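Local atomic coordinates of ATP-dependent helicase FUN30 (Saccharomyces cerevisiae S288c, PDB entry 5GN1), a protein that uses the energy of ATP hydrolysis to remodel nucleosomes, serving DNA end resection at double-strand breaks and the organization of heterochromatin. Residues V73-H76 against K77-I80; E159-K162 against L163-F167; M182-G185 against K186-A189; T261-G264 against G265-I268. One frame throughout, in Å; residues are numbered along the deposited sequence.

Contact 1 (V73-H76 against K77-I80); sequences VLEH and KRMI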
loop_
_atom_site.group_PDB
_atom_site.type_symbol
_atom_site.label_atom_id
_atom_site.label_comp_id
_atom_site.label_asym_id
_atom_site.label_seq_id
_atom_site.Cartn_x
_atom_site.Cartn_y
_atom_site.Cartn_z
ATOM N N VAL A 73 -17.003 1.798 11.345
ATOM C CA VAL A 73 -17.608 0.512 10.997
ATOM C C VAL A 73 -18.756 0.184 11.945
ATOM O O VAL A 73 -19.812 -0.311 11.526
ATOM C CB VAL A 73 -16.547 -0.605 11.013
ATOM C CG1 VAL A 73 -17.221 -1.948 10.848
ATOM C CG2 VAL A 73 -15.521 -0.387 9.902
ATOM N N LEU A 74 -18.551 0.426 13.241
ATOM C CA LEU A 74 -19.600 0.187 14.225
ATOM C C LEU A 74 -20.786 1.109 13.990
ATOM O O LEU A 74 -21.934 0.660 13.966
ATOM C CB LEU A 74 -19.047 0.382 15.635
ATOM C CG LEU A 74 -17.913 -0.555 16.055
ATOM C CD1 LEU A 74 -17.412 -0.209 17.472
ATOM C CD2 LEU A 74 -18.356 -2.010 15.949
ATOM N N GLU A 75 -20.524 2.412 13.844
ATOM C CA GLU A 75 -21.603 3.367 13.601
ATOM C C GLU A 75 -22.323 3.062 12.298
ATOM O O GLU A 75 -23.549 3.205 12.210
ATOM C CB GLU A 75 -21.047 4.790 13.593
ATOM C CG GLU A 75 -20.484 5.204 14.931
ATOM C CD GLU A 75 -19.605 6.423 14.839
ATOM O OE1 GLU A 75 -19.351 6.905 13.712
ATOM O OE2 GLU A 75 -19.162 6.899 15.904
ATOM N N HIS A 76 -21.574 2.629 11.272
ATOM C CA HIS A 76 -22.178 2.273 9.990
ATOM C C HIS A 76 -23.007 1.002 10.112
ATOM O O HIS A 76 -24.134 0.933 9.611
ATOM C CB HIS A 76 -21.079 2.127 8.919
ATOM C CG HIS A 76 -21.563 1.613 7.594
ATOM N ND1 HIS A 76 -21.263 0.350 7.135
ATOM C CD2 HIS A 76 -22.292 2.203 6.613
ATOM C CE1 HIS A 76 -21.803 0.170 5.941
ATOM N NE2 HIS A 76 -22.430 1.281 5.599
ATOM N N LYS A 77 -22.474 0.012 10.782
ATOM C CA LYS A 77 -23.171 -1.246 10.903
ATOM C C LYS A 77 -24.439 -1.192 11.754
ATOM O O LYS A 77 -25.355 -1.927 11.542
ATOM C CB LYS A 77 -22.214 -2.316 11.346
ATOM C CG LYS A 77 -22.753 -3.705 11.244
ATOM C CD LYS A 77 -22.848 -4.180 9.830
ATOM C CE LYS A 77 -23.539 -5.511 9.819
ATOM N NZ LYS A 77 -23.838 -6.004 8.482
ATOM N N ARG A 78 -24.479 -0.292 12.693
ATOM C CA ARG A 78 -25.679 -0.148 13.509
ATOM C C ARG A 78 -26.769 0.605 12.755
ATOM O O ARG A 78 -27.952 0.266 12.875
ATOM C CB ARG A 78 -25.338 0.550 14.825
ATOM C CG ARG A 78 -24.538 -0.339 15.785
ATOM C CD ARG A 78 -24.561 0.208 17.199
ATOM N NE ARG A 78 -23.968 1.540 17.273
ATOM C CZ ARG A 78 -22.730 1.789 17.688
ATOM N NH1 ARG A 78 -21.946 0.793 18.094
ATOM N NH2 ARG A 78 -22.285 3.038 17.711
ATOM N N MET A 79 -26.387 1.636 11.993
ATOM C CA MET A 79 -27.296 2.229 11.013
ATOM C C MET A 79 -27.860 1.169 10.080
ATOM O O MET A 79 -29.079 1.014 9.963
ATOM C CB MET A 79 -26.574 3.315 10.214
ATOM C CG MET A 79 -27.314 3.782 8.966
ATOM S SD MET A 79 -26.486 5.221 8.297
ATOM C CE MET A 79 -25.128 4.446 7.385
ATOM N N ILE A 80 -26.982 0.393 9.442
ATOM C CA ILE A 80 -27.388 -0.611 8.460
ATOM C C ILE A 80 -28.407 -1.587 9.011
ATOM O O ILE A 80 -29.203 -2.167 8.255
ATOM C CB ILE A 80 -26.123 -1.324 7.927
ATOM C CG1 ILE A 80 -25.487 -0.465 6.847
ATOM C CG2 ILE A 80 -26.426 -2.697 7.367
ATOM C CD1 ILE A 80 -26.392 -0.268 5.660
#

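Contact 2 (E159-K162 against L163-F167); sequences ELHK and LCCNF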
loop_
_atom_site.group_PDB
_atom_site.type_symbol
_atom_site.label_atom_id
_atom_site.label_comp_id
_atom_site.label_asym_id
_atom_site.label_seq_id
_atom_site.Cartn_x
_atom_site.Cartn_y
_atom_site.Cartn_z
ATOM N N GLU A 159 0.976 11.802 -0.160
ATOM C CA GLU A 159 0.754 12.604 -1.359
ATOM C C GLU A 159 1.051 14.071 -1.078
ATOM O O GLU A 159 1.604 14.781 -1.930
ATOM C CB GLU A 159 -0.681 12.437 -1.866
ATOM C CG GLU A 159 -0.968 11.054 -2.428
ATOM C CD GLU A 159 -2.451 10.712 -2.487
ATOM O OE1 GLU A 159 -3.297 11.460 -1.929
ATOM O OE2 GLU A 159 -2.761 9.687 -3.127
ATOM N N LEU A 160 0.697 14.545 0.114
ATOM C CA LEU A 160 0.954 15.948 0.422
ATOM C C LEU A 160 2.446 16.196 0.571
ATOM O O LEU A 160 2.952 17.235 0.137
ATOM C CB LEU A 160 0.182 16.364 1.675
ATOM C CG LEU A 160 -1.303 16.537 1.384
ATOM C CD1 LEU A 160 -2.157 16.386 2.630
ATOM C CD2 LEU A 160 -1.567 17.875 0.689
ATOM N N HIS A 161 3.168 15.231 1.151
ATOM C CA HIS A 161 4.622 15.284 1.153
ATOM C C HIS A 161 5.177 15.400 -0.265
ATOM O O HIS A 161 6.058 16.230 -0.532
ATOM C CB HIS A 161 5.201 14.055 1.846
ATOM C CG HIS A 161 6.682 13.940 1.676
ATOM N ND1 HIS A 161 7.562 14.831 2.255
ATOM C CD2 HIS A 161 7.436 13.083 0.946
ATOM C CE1 HIS A 161 8.797 14.505 1.918
ATOM N NE2 HIS A 161 8.748 13.452 1.120
ATOM N N LYS A 162 4.686 14.570 -1.193
ATOM C CA LYS A 162 5.189 14.664 -2.563
ATOM C C LYS A 162 4.799 15.992 -3.209
ATOM O O LYS A 162 5.580 16.551 -3.981
ATOM C CB LYS A 162 4.701 13.486 -3.406
ATOM C CG LYS A 162 5.246 12.126 -2.954
ATOM C CD LYS A 162 6.781 12.075 -2.930
ATOM C CE LYS A 162 7.369 11.955 -4.328
ATOM N NZ LYS A 162 8.851 11.807 -4.313
ATOM N N LEU A 163 3.620 16.530 -2.889
ATOM C CA LEU A 163 3.268 17.859 -3.386
ATOM C C LEU A 163 4.265 18.916 -2.911
ATOM O O LEU A 163 4.610 19.843 -3.659
ATOM C CB LEU A 163 1.856 18.233 -2.947
ATOM C CG LEU A 163 1.309 19.578 -3.443
ATOM C CD1 LEU A 163 1.100 19.563 -4.946
ATOM C CD2 LEU A 163 0.031 19.949 -2.715
ATOM N N CYS A 164 4.731 18.801 -1.663
ATOM C CA CYS A 164 5.723 19.743 -1.158
ATOM C C CYS A 164 7.081 19.511 -1.809
ATOM O O CYS A 164 7.860 20.456 -1.972
ATOM C CB CYS A 164 5.836 19.640 0.371
ATOM S SG CYS A 164 4.331 19.904 1.288
ATOM N N CYS A 165 7.383 18.274 -2.201
ATOM C CA CYS A 165 8.645 18.002 -2.876
ATOM C C CYS A 165 8.632 18.397 -4.346
ATOM O O CYS A 165 9.703 18.418 -4.968
ATOM C CB CYS A 165 9.017 16.525 -2.760
ATOM S SG CYS A 165 9.475 15.985 -1.090
ATOM N N ASN A 166 7.457 18.703 -4.914
ATOM C CA ASN A 166 7.348 19.133 -6.304
ATOM C C ASN A 166 7.182 20.640 -6.454
ATOM O O ASN A 166 7.445 21.173 -7.537
ATOM C CB ASN A 166 6.169 18.420 -6.985
ATOM C CG ASN A 166 6.201 18.548 -8.498
ATOM O OD1 ASN A 166 6.818 17.736 -9.188
ATOM N ND2 ASN A 166 5.528 19.568 -9.022
ATOM N N PHE A 167 6.756 21.336 -5.403
ATOM C CA PHE A 167 6.676 22.795 -5.382
ATOM C C PHE A 167 7.500 23.335 -4.209
ATOM O O PHE A 167 6.959 23.978 -3.297
ATOM C CB PHE A 167 5.224 23.255 -5.277
ATOM C CG PHE A 167 4.371 22.920 -6.483
ATOM C CD1 PHE A 167 4.071 21.604 -6.809
ATOM C CD2 PHE A 167 3.829 23.933 -7.266
ATOM C CE1 PHE A 167 3.271 21.307 -7.907
ATOM C CE2 PHE A 167 3.028 23.641 -8.362
ATOM C CZ PHE A 167 2.752 22.326 -8.680
#

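Contact 3 (M182-G185 against K186-A189); sequences MQSG and KIDA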
loop_
_atom_site.group_PDB
_atom_site.type_symbol
_atom_site.label_atom_id
_atom_site.label_comp_id
_atom_site.label_asym_id
_atom_site.label_seq_id
_atom_site.Cartn_x
_atom_site.Cartn_y
_atom_site.Cartn_z
ATOM N N MET A 182 9.312 5.473 7.630
ATOM C CA MET A 182 9.760 4.259 8.310
ATOM C C MET A 182 8.800 3.795 9.398
ATOM O O MET A 182 8.915 2.647 9.840
ATOM C CB MET A 182 11.147 4.456 8.946
ATOM C CG MET A 182 12.187 5.022 8.016
ATOM S SD MET A 182 12.445 3.927 6.612
ATOM C CE MET A 182 13.349 2.577 7.374
ATOM N N GLN A 183 7.863 4.640 9.839
ATOM C CA GLN A 183 7.051 4.341 11.025
ATOM C C GLN A 183 5.794 3.561 10.640
ATOM O O GLN A 183 4.688 4.096 10.533
ATOM C CB GLN A 183 6.700 5.617 11.768
ATOM C CG GLN A 183 7.894 6.320 12.372
ATOM C CD GLN A 183 7.476 7.602 13.065
ATOM O OE1 GLN A 183 6.696 7.579 14.021
ATOM N NE2 GLN A 183 7.982 8.727 12.581
ATOM N N SER A 184 5.978 2.255 10.473
ATOM C CA SER A 184 4.894 1.314 10.245
ATOM C C SER A 184 5.371 -0.054 10.698
ATOM O O SER A 184 6.549 -0.378 10.556
ATOM C CB SER A 184 4.485 1.271 8.770
ATOM O OG SER A 184 3.772 0.088 8.469
ATOM N N GLY A 185 4.449 -0.858 11.239
ATOM C CA GLY A 185 4.812 -2.209 11.643
ATOM C C GLY A 185 5.221 -3.088 10.475
ATOM O O GLY A 185 6.053 -3.989 10.624
ATOM N N LYS A 186 4.649 -2.850 9.297
ATOM C CA LYS A 186 5.086 -3.636 8.151
ATOM C C LYS A 186 6.471 -3.219 7.680
ATOM O O LYS A 186 7.200 -4.045 7.116
ATOM C CB LYS A 186 4.083 -3.535 7.005
ATOM C CG LYS A 186 2.843 -4.350 7.228
ATOM C CD LYS A 186 2.429 -5.065 5.959
ATOM C CE LYS A 186 1.183 -5.854 6.235
ATOM N NZ LYS A 186 0.551 -6.436 5.028
ATOM N N ILE A 187 6.857 -1.960 7.892
ATOM C CA ILE A 187 8.207 -1.547 7.508
ATOM C C ILE A 187 9.221 -2.124 8.481
ATOM O O ILE A 187 10.297 -2.576 8.076
ATOM C CB ILE A 187 8.311 -0.013 7.407
ATOM C CG1 ILE A 187 7.298 0.523 6.385
ATOM C CG2 ILE A 187 9.740 0.415 7.023
ATOM C CD1 ILE A 187 7.397 -0.086 4.982
ATOM N N ASP A 188 8.890 -2.133 9.779
ATOM C CA ASP A 188 9.732 -2.808 10.765
ATOM C C ASP A 188 10.012 -4.246 10.347
ATOM O O ASP A 188 11.168 -4.695 10.332
ATOM C CB ASP A 188 9.067 -2.779 12.147
ATOM C CG ASP A 188 9.099 -1.393 12.788
ATOM O OD1 ASP A 188 10.007 -0.595 12.463
ATOM O OD2 ASP A 188 8.222 -1.112 13.636
ATOM N N ALA A 189 8.958 -4.981 9.990
ATOM C CA ALA A 189 9.137 -6.354 9.536
ATOM C C ALA A 189 9.947 -6.413 8.244
ATOM O O ALA A 189 10.816 -7.278 8.090
ATOM C CB ALA A 189 7.776 -7.024 9.352
HETATM O O HOH W 1 10.968 0.713 10.390
#

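Contact 4 (T261-G264 against G265-I268); sequences TKAG and GFGI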
loop_
_atom_site.group_PDB
_atom_site.type_symbol
_atom_site.label_atom_id
_atom_site.label_comp_id
_atom_site.label_asym_id
_atom_site.label_seq_id
_atom_site.Cartn_x
_atom_site.Cartn_y
_atom_site.Cartn_z
ATOM N N THR A 261 1.466 -6.105 -7.933
ATOM C CA THR A 261 1.093 -7.513 -8.010
ATOM C C THR A 261 0.555 -7.869 -9.392
ATOM O O THR A 261 0.797 -8.976 -9.881
ATOM C CB THR A 261 0.089 -7.820 -6.908
ATOM O OG1 THR A 261 0.718 -7.551 -5.654
ATOM C CG2 THR A 261 -0.353 -9.268 -6.939
ATOM N N LYS A 262 -0.114 -6.923 -10.055
ATOM C CA LYS A 262 -0.595 -7.137 -11.418
ATOM C C LYS A 262 0.549 -7.361 -12.409
ATOM O O LYS A 262 0.330 -7.980 -13.457
ATOM C CB LYS A 262 -1.480 -5.954 -11.857
ATOM C CG LYS A 262 -0.796 -4.572 -11.864
ATOM C CD LYS A 262 -1.798 -3.390 -11.983
ATOM C CE LYS A 262 -1.118 -2.003 -12.220
ATOM N NZ LYS A 262 -0.491 -1.229 -11.066
ATOM N N ALA A 263 1.774 -6.909 -12.099
ATOM C CA ALA A 263 2.895 -7.275 -12.964
ATOM C C ALA A 263 3.122 -8.778 -12.979
ATOM O O ALA A 263 3.725 -9.294 -13.928
ATOM C CB ALA A 263 4.185 -6.548 -12.550
ATOM N N GLY A 264 2.637 -9.497 -11.961
ATOM C CA GLY A 264 2.630 -10.944 -12.027
ATOM C C GLY A 264 2.000 -11.473 -13.298
ATOM O O GLY A 264 2.318 -12.581 -13.740
ATOM N N GLY A 265 1.118 -10.686 -13.919
ATOM C CA GLY A 265 0.469 -11.067 -15.157
ATOM C C GLY A 265 1.123 -10.616 -16.445
ATOM O O GLY A 265 0.584 -10.894 -17.521
ATOM N N PHE A 266 2.261 -9.924 -16.389
ATOM C CA PHE A 266 2.897 -9.373 -17.584
ATOM C C PHE A 266 3.793 -10.374 -18.309
ATOM O O PHE A 266 4.420 -10.002 -19.302
ATOM C CB PHE A 266 3.735 -8.125 -17.244
ATOM C CG PHE A 266 2.943 -6.977 -16.653
ATOM C CD1 PHE A 266 1.556 -7.002 -16.610
ATOM C CD2 PHE A 266 3.600 -5.857 -16.154
ATOM C CE1 PHE A 266 0.836 -5.943 -16.064
ATOM C CE2 PHE A 266 2.888 -4.785 -15.606
ATOM C CZ PHE A 266 1.503 -4.832 -15.562
ATOM N N GLY A 267 3.888 -11.612 -17.828
ATOM C CA GLY A 267 4.784 -12.593 -18.428
ATOM C C GLY A 267 6.254 -12.215 -18.406
ATOM O O GLY A 267 6.990 -12.576 -19.329
ATOM N N ILE A 268 6.705 -11.496 -17.377
ATOM C CA ILE A 268 8.109 -11.112 -17.273
ATOM C C ILE A 268 8.846 -12.184 -16.487
ATOM O O ILE A 268 8.265 -12.906 -15.667
ATOM C CB ILE A 268 8.292 -9.718 -16.631
ATOM C CG1 ILE A 268 7.719 -9.690 -15.214
ATOM C CG2 ILE A 268 7.649 -8.640 -17.494
ATOM C CD1 ILE A 268 7.701 -8.305 -14.593
HETATM O O HOH W 2 2.147 -13.495 -16.500
#

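Contact 1 (V73-H76 against K77-I80)
Ile80 lays its CG1 over one face of the His76 imidazole, a CH-pi contact in which that carbon lies 4.0 Å from the centroid of the His76 ring and 21° off its normal. The two side chains run side by side and point the same way, with CG1 shifted toward the NE2 rim. Met79 reaches the same ring obliquely: its chain bends at the last torsion so that CE comes within 3.7 Å of His76 CD2. Arg78 folds back so that its guanidinium lies over the preceding turn, with Leu74 O 3.9 Å above the guanidinium plane, over its centre. Arginine suits this place, its methylenes running along Leu74 O (3.3 Å from Arg78 CG). All this lies on helix 60-82, where i+4 bonds such as Ile80 N to His76 O (2.9 Å) bring Ile80 over the His76 ring. The imidazole projects from the helix because CG is anti to the backbone N (chi1 174°), and ND1 is fixed by a hydrogen bond to Glu352. Lys77 forms a salt bridge with Asp353, so two acidic residues of helix 345-359 grip adjacent positions of this helix. Leu74 packs against Tyr356 and Leu359 of that same helix.

Contact 2 (E159-K162 against L163-F167)
His161 swings its ring out with CG anti to the backbone N (chi1 170°), while Cys165, one turn later, keeps SG beside its own backbone N (chi1 -69°); together these torsions bring the thiol over a face of the imidazole. It is an i to i+4 sulfur-aromatic contact on the helix 157-166, the sulfur lying 3.7 Å from the centroid of the His161 ring and 30° off the normal. The offset runs toward the far rim, where Cys165 SG is 3.4 Å from both CE1 and NE2 of His161. A small, polarisable sulfur suits this place, since it can rest on a flat ring without a long side chain to fold away. The imidazole is also held from outside the segment: its ND1 is hydrogen-bonded to Leu176 N, which ties the helix to the chain following it, and Tyr121 packs against it. An alanine in place of His161 would probably leave Leu176 N without this acceptor and Cys165 SG without the ring beneath it.

Elsewhere on the helix, Leu160 and Leu163 bring their CD2 methyls to 4.3 Å from each other, and both leucines lean on Met152 of helix 145-153. Among the backbone bonds, Leu163 N reaches Glu159 O at 2.8 Å. The bond from Asn166 N to Lys162 O (3.0 Å) is weak, its N-H...O angle only 121°.

Contact 3 (M182-G185 against K186-A189)
Ser184 and Ile187 meet flank to flank at the start of helix 185-200, Ser184 CB resting 3.8 Å from Ile187 CG1. The serine hydroxyl turns toward the first turn of the helix: with OG anti to the backbone N (chi1 161°), it accepts from Lys186 N at 3.2 Å. Ile187 presents its other branch, CG2, to Met182, whose thrice-bent chain carries CE back to 4.2 Å from that methyl; both side chains also pack on Val221 of helix 212-224. Ser184 is the N-cap of the helix, and its short side chain suits the post because its oxygen can reach a first-turn N-H with no helical carbonyl one turn earlier. OG is also hydrogen-bonded to Leu112 O, so an alanine here would probably leave both Lys186 N and Leu112 O without their hydroxyl partner. Ser184 O receives Asp188 N in a nearly straight bond of 3.0 Å. Asp188 turns its carboxylate back toward the preceding loop, and a water donates to both Asp188 OD1 (2.6 Å) and Met182 O (2.9 Å), bridging the two. Lys186 leads the other way, its ammonium forming a salt bridge with Glu316 and hydrogen bonds to the carbonyls of Phe279 and Leu309.

Contact 4 (T261-G264 against G265-I268)
Phe266 folds back over the turn that precedes it, its CB 3.5 Å from Ala263 O. From there CG, anti to its own carbonyl carbon (chi1 -61°), turns the ring so that one face lies on the backbone of Lys262 and Ala263. Ala263 CA stands 3.5 Å from the centroid of the Phe266 ring and only 9° off the normal, a CH-pi contact almost exactly over the centre. Along one side of the ring CD2 and CE2 meet the Ala263 methyl, with Ala263 CB 3.7 Å from Phe266 CD2. Along the other, CD1 and CE1 come up to a carbonyl, Lys262 O lying 3.3 Å from Phe266 CE1. At the tip, CZ lies 3.8 Å from Ala263 CA, with Lys262 O a little farther.

Alanine suits this place because its single methyl fits beside CD2 and CE2 without keeping CA from the face. Residues 261-265 form a 3-10 turn after strand 256-260, and the sequence TKAGGFGI is consistent with helicase motif V of SNF2-family ATPases; Ile268 O bonds Arg294, probably of motif VI. Phe266 N donates to Ala263 O at 2.9 Å, closing the i+3 turn that puts the ring there. Gly264 suits its position too, since a CB on it would clash with Thr261 O. A water donates to Gly264 O and accepts from Gly267 N, whose residue has the positive phi easily taken up by glycine. The ring thus offers its pi surface to a C-H of Ala263 and to the cation of Arg241, while its apolar surface also packs on Leu232.

How the contacts relate
The four contacts follow one another along the chain in the order 1, 2, 3, 4, each closing before the next opens, and none touches another. Contact 1 lies on helix 60-82, its centre about 31 to 38 Å from those of the other three. Contact 2 belongs to helix 157-166, among the helices between residues 123 and 171, its nearest atoms about 10 Å from contact 3. Contact 3 starts helix 185-200, just before strand 205-209, and contact 4 follows strand 256-260; these neighbouring strands belong to the six-stranded parallel sheet of the RecA-like domain. Contacts 3 and 4 thus border that sheet, whereas 1 and 2 lie on helices outside it, consistent with the helical protrusions of SNF2-family ATPases.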